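Local coordinates for protein Bm4233, isoform b (Brugia malayi, PDB 6ANY) that probably binds sterols and related lipids as a secreted venom allergen-like protein of the CAP superfamily and is a vaccine candidate for lymphatic filariasis, at residues Y39-L47 with I177-K185. Sequence-based numbering, arbitrary orientation.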
# COMPACT_ATOMS: atom_id res chain seq x y z
N TYR A 39 5.90 6.18 -18.97
CA TYR A 39 4.72 5.57 -18.33
C TYR A 39 4.94 4.13 -17.94
O TYR A 39 5.54 3.39 -18.64
CB TYR A 39 3.50 5.69 -19.21
CG TYR A 39 2.97 7.11 -19.28
CD1 TYR A 39 2.47 7.73 -18.15
CD2 TYR A 39 3.00 7.83 -20.48
CE1 TYR A 39 2.03 9.03 -18.17
CE2 TYR A 39 2.54 9.13 -20.53
CZ TYR A 39 2.05 9.72 -19.35
OH TYR A 39 1.57 10.97 -19.36
N MET A 40 4.42 3.74 -16.79
CA MET A 40 4.45 2.37 -16.37
C MET A 40 3.53 1.58 -17.23
O MET A 40 2.60 2.13 -17.78
CB MET A 40 4.07 2.29 -14.90
CG MET A 40 5.17 2.84 -13.99
SD MET A 40 6.58 1.68 -13.78
CE MET A 40 5.97 0.43 -12.69
N PRO A 41 3.78 0.28 -17.38
CA PRO A 41 3.03 -0.51 -18.36
C PRO A 41 1.64 -0.79 -17.87
O PRO A 41 1.44 -0.91 -16.68
CB PRO A 41 3.83 -1.83 -18.45
CG PRO A 41 4.72 -1.86 -17.24
CD PRO A 41 5.00 -0.43 -16.93
N ARG A 42 0.71 -0.92 -18.78
CA ARG A 42 -0.65 -1.33 -18.46
C ARG A 42 -0.68 -2.71 -17.85
O ARG A 42 0.13 -3.55 -18.22
CB ARG A 42 -1.60 -1.24 -19.67
CG ARG A 42 -1.95 0.21 -20.02
CD ARG A 42 -2.67 0.34 -21.38
NE ARG A 42 -4.08 0.01 -21.31
CZ ARG A 42 -5.06 0.85 -20.98
NH1 ARG A 42 -4.78 2.10 -20.66
NH2 ARG A 42 -6.33 0.44 -20.98
N GLY A 43 -1.56 -2.90 -16.87
CA GLY A 43 -1.65 -4.09 -16.08
C GLY A 43 -3.01 -4.76 -16.03
O GLY A 43 -4.03 -4.09 -16.27
N LYS A 44 -2.99 -6.08 -15.78
CA LYS A 44 -4.21 -6.88 -15.62
C LYS A 44 -4.10 -7.65 -14.34
O LYS A 44 -3.00 -7.74 -13.72
CB LYS A 44 -4.45 -7.81 -16.79
CG LYS A 44 -3.48 -8.99 -16.86
CD LYS A 44 -3.73 -9.82 -18.09
CE LYS A 44 -3.35 -11.26 -17.82
NZ LYS A 44 -3.06 -11.93 -19.15
N ASN A 45 -5.23 -8.15 -13.90
CA ASN A 45 -5.33 -8.87 -12.62
C ASN A 45 -4.76 -8.11 -11.38
O ASN A 45 -4.27 -8.73 -10.45
CB ASN A 45 -4.73 -10.26 -12.74
CG ASN A 45 -5.56 -11.19 -13.59
OD1 ASN A 45 -6.77 -11.14 -13.57
ND2 ASN A 45 -4.90 -12.02 -14.35
N MET A 46 -4.85 -6.79 -11.36
CA MET A 46 -4.42 -6.02 -10.18
C MET A 46 -5.61 -6.06 -9.23
O MET A 46 -6.67 -5.56 -9.55
CB MET A 46 -4.04 -4.60 -10.58
CG MET A 46 -3.85 -3.61 -9.45
SD MET A 46 -2.21 -3.83 -8.74
CE MET A 46 -1.21 -3.01 -9.89
N LEU A 47 -5.43 -6.70 -8.07
CA LEU A 47 -6.53 -6.88 -7.11
C LEU A 47 -6.96 -5.59 -6.41
O LEU A 47 -6.12 -4.72 -6.09
CB LEU A 47 -6.17 -7.95 -6.06
CG LEU A 47 -5.92 -9.34 -6.65
CD1 LEU A 47 -5.47 -10.35 -5.61
CD2 LEU A 47 -7.14 -9.85 -7.46
N ILE A 177 5.78 -7.48 -10.29
CA ILE A 177 5.07 -6.62 -9.35
C ILE A 177 3.55 -6.73 -9.63
O ILE A 177 2.73 -6.93 -8.71
CB ILE A 177 5.54 -5.17 -9.49
CG1 ILE A 177 7.04 -5.10 -9.12
CG2 ILE A 177 4.67 -4.23 -8.61
CD1 ILE A 177 7.75 -3.94 -9.73
N TYR A 178 3.22 -6.64 -10.91
CA TYR A 178 1.89 -6.93 -11.39
C TYR A 178 1.94 -7.48 -12.81
O TYR A 178 2.91 -7.32 -13.47
CB TYR A 178 0.98 -5.69 -11.31
CG TYR A 178 1.41 -4.48 -12.12
CD1 TYR A 178 2.26 -3.54 -11.56
CD2 TYR A 178 0.90 -4.23 -13.40
CE1 TYR A 178 2.66 -2.42 -12.26
CE2 TYR A 178 1.30 -3.11 -14.15
CZ TYR A 178 2.20 -2.19 -13.58
OH TYR A 178 2.62 -1.05 -14.27
N GLU A 179 0.89 -8.16 -13.25
CA GLU A 179 0.87 -8.81 -14.59
C GLU A 179 0.65 -7.76 -15.69
O GLU A 179 -0.21 -6.89 -15.55
CB GLU A 179 -0.21 -9.89 -14.73
CG GLU A 179 -0.13 -10.99 -13.72
CD GLU A 179 -1.32 -11.96 -13.83
OE1 GLU A 179 -1.89 -12.02 -14.99
OE2 GLU A 179 -1.65 -12.61 -12.77
N LEU A 180 1.43 -7.85 -16.76
CA LEU A 180 1.26 -7.03 -17.96
C LEU A 180 0.03 -7.43 -18.74
O LEU A 180 -0.17 -8.60 -19.06
CB LEU A 180 2.46 -7.14 -18.87
CG LEU A 180 3.80 -6.67 -18.25
CD1 LEU A 180 4.87 -6.74 -19.30
CD2 LEU A 180 3.70 -5.24 -17.79
N GLY A 181 -0.85 -6.48 -18.97
CA GLY A 181 -2.08 -6.75 -19.70
C GLY A 181 -2.96 -5.54 -19.72
O GLY A 181 -2.54 -4.41 -19.47
N GLU A 182 -4.23 -5.78 -19.96
CA GLU A 182 -5.25 -4.72 -19.94
C GLU A 182 -6.10 -4.78 -18.64
O GLU A 182 -6.47 -5.86 -18.15
CB GLU A 182 -6.11 -4.93 -21.20
CG GLU A 182 -6.94 -3.75 -21.59
CD GLU A 182 -6.18 -2.62 -22.29
OE1 GLU A 182 -6.91 -1.71 -22.77
OE2 GLU A 182 -4.92 -2.64 -22.36
N PRO A 183 -6.45 -3.61 -18.08
CA PRO A 183 -7.39 -3.60 -16.98
C PRO A 183 -8.72 -4.31 -17.33
O PRO A 183 -9.18 -4.22 -18.46
CB PRO A 183 -7.58 -2.11 -16.70
CG PRO A 183 -6.31 -1.50 -17.19
CD PRO A 183 -6.07 -2.23 -18.44
N CYS A 184 -9.31 -4.99 -16.37
CA CYS A 184 -10.53 -5.74 -16.61
C CYS A 184 -11.73 -4.79 -17.00
O CYS A 184 -11.92 -3.67 -16.43
CB CYS A 184 -10.87 -6.58 -15.39
SG CYS A 184 -11.43 -5.64 -13.94
N LYS A 185 -12.47 -5.25 -17.99
CA LYS A 185 -13.67 -4.61 -18.46
C LYS A 185 -14.92 -5.40 -18.09
O LYS A 185 -16.00 -4.83 -18.02
CB LYS A 185 -13.61 -4.42 -19.96
CG LYS A 185 -12.77 -3.22 -20.37
CD LYS A 185 -11.92 -3.51 -21.60
CE LYS A 185 -12.68 -3.44 -22.88
NZ LYS A 185 -12.32 -2.19 -23.59
O HOH W 1 -1.53 -8.25 -11.37
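Y178 sets an edge of its ring against the backbone of P41 to G43 and gives its hydroxyl proton to P41: Y178 OH to P41 O is 2.7 Å, in the carbonyl plane and on a lone pair. CB points toward 39-47, and chi1 of 60°, with CG between the backbone N and the carbonyl carbon, places the ring there. G43 CA, with no side chain between, lies 3.7 Å from Y178 CE2. M46, bent at chi2 and chi3, brings CE to 3.7 Å from Y178 CG, and M40 CE reaches the ring edge near the hydroxyl. These four residues are buried; the tightest carbon pair, L180 CD2 to P41 CB at 3.5 Å, lies at the more exposed end. A short, weakly bonded antiparallel pairing has K44 N to E179 O (2.9 Å) and G181 N to R42 O (3.2 Å), extended by a water joining K44 O to E179 N.

The outer side relies on charged and polar ends. R42 and E182 form a salt bridge: R42 NE to E182 OE2 is 3.0 Å, nearly straight at 167°; R42 NH2 to E182 OE1 is weak by its angle, and the planes are 46° apart. N45 ND2 reaches E179 OE1 at 3.1 Å from above the carboxylate.

Helix 10-28 backs the buried side through L27 and I28, strand 201-202 packs on N45 and M46, and the C184-C195 disulfide joins 177-185 to the cysteine-rich C-terminal region.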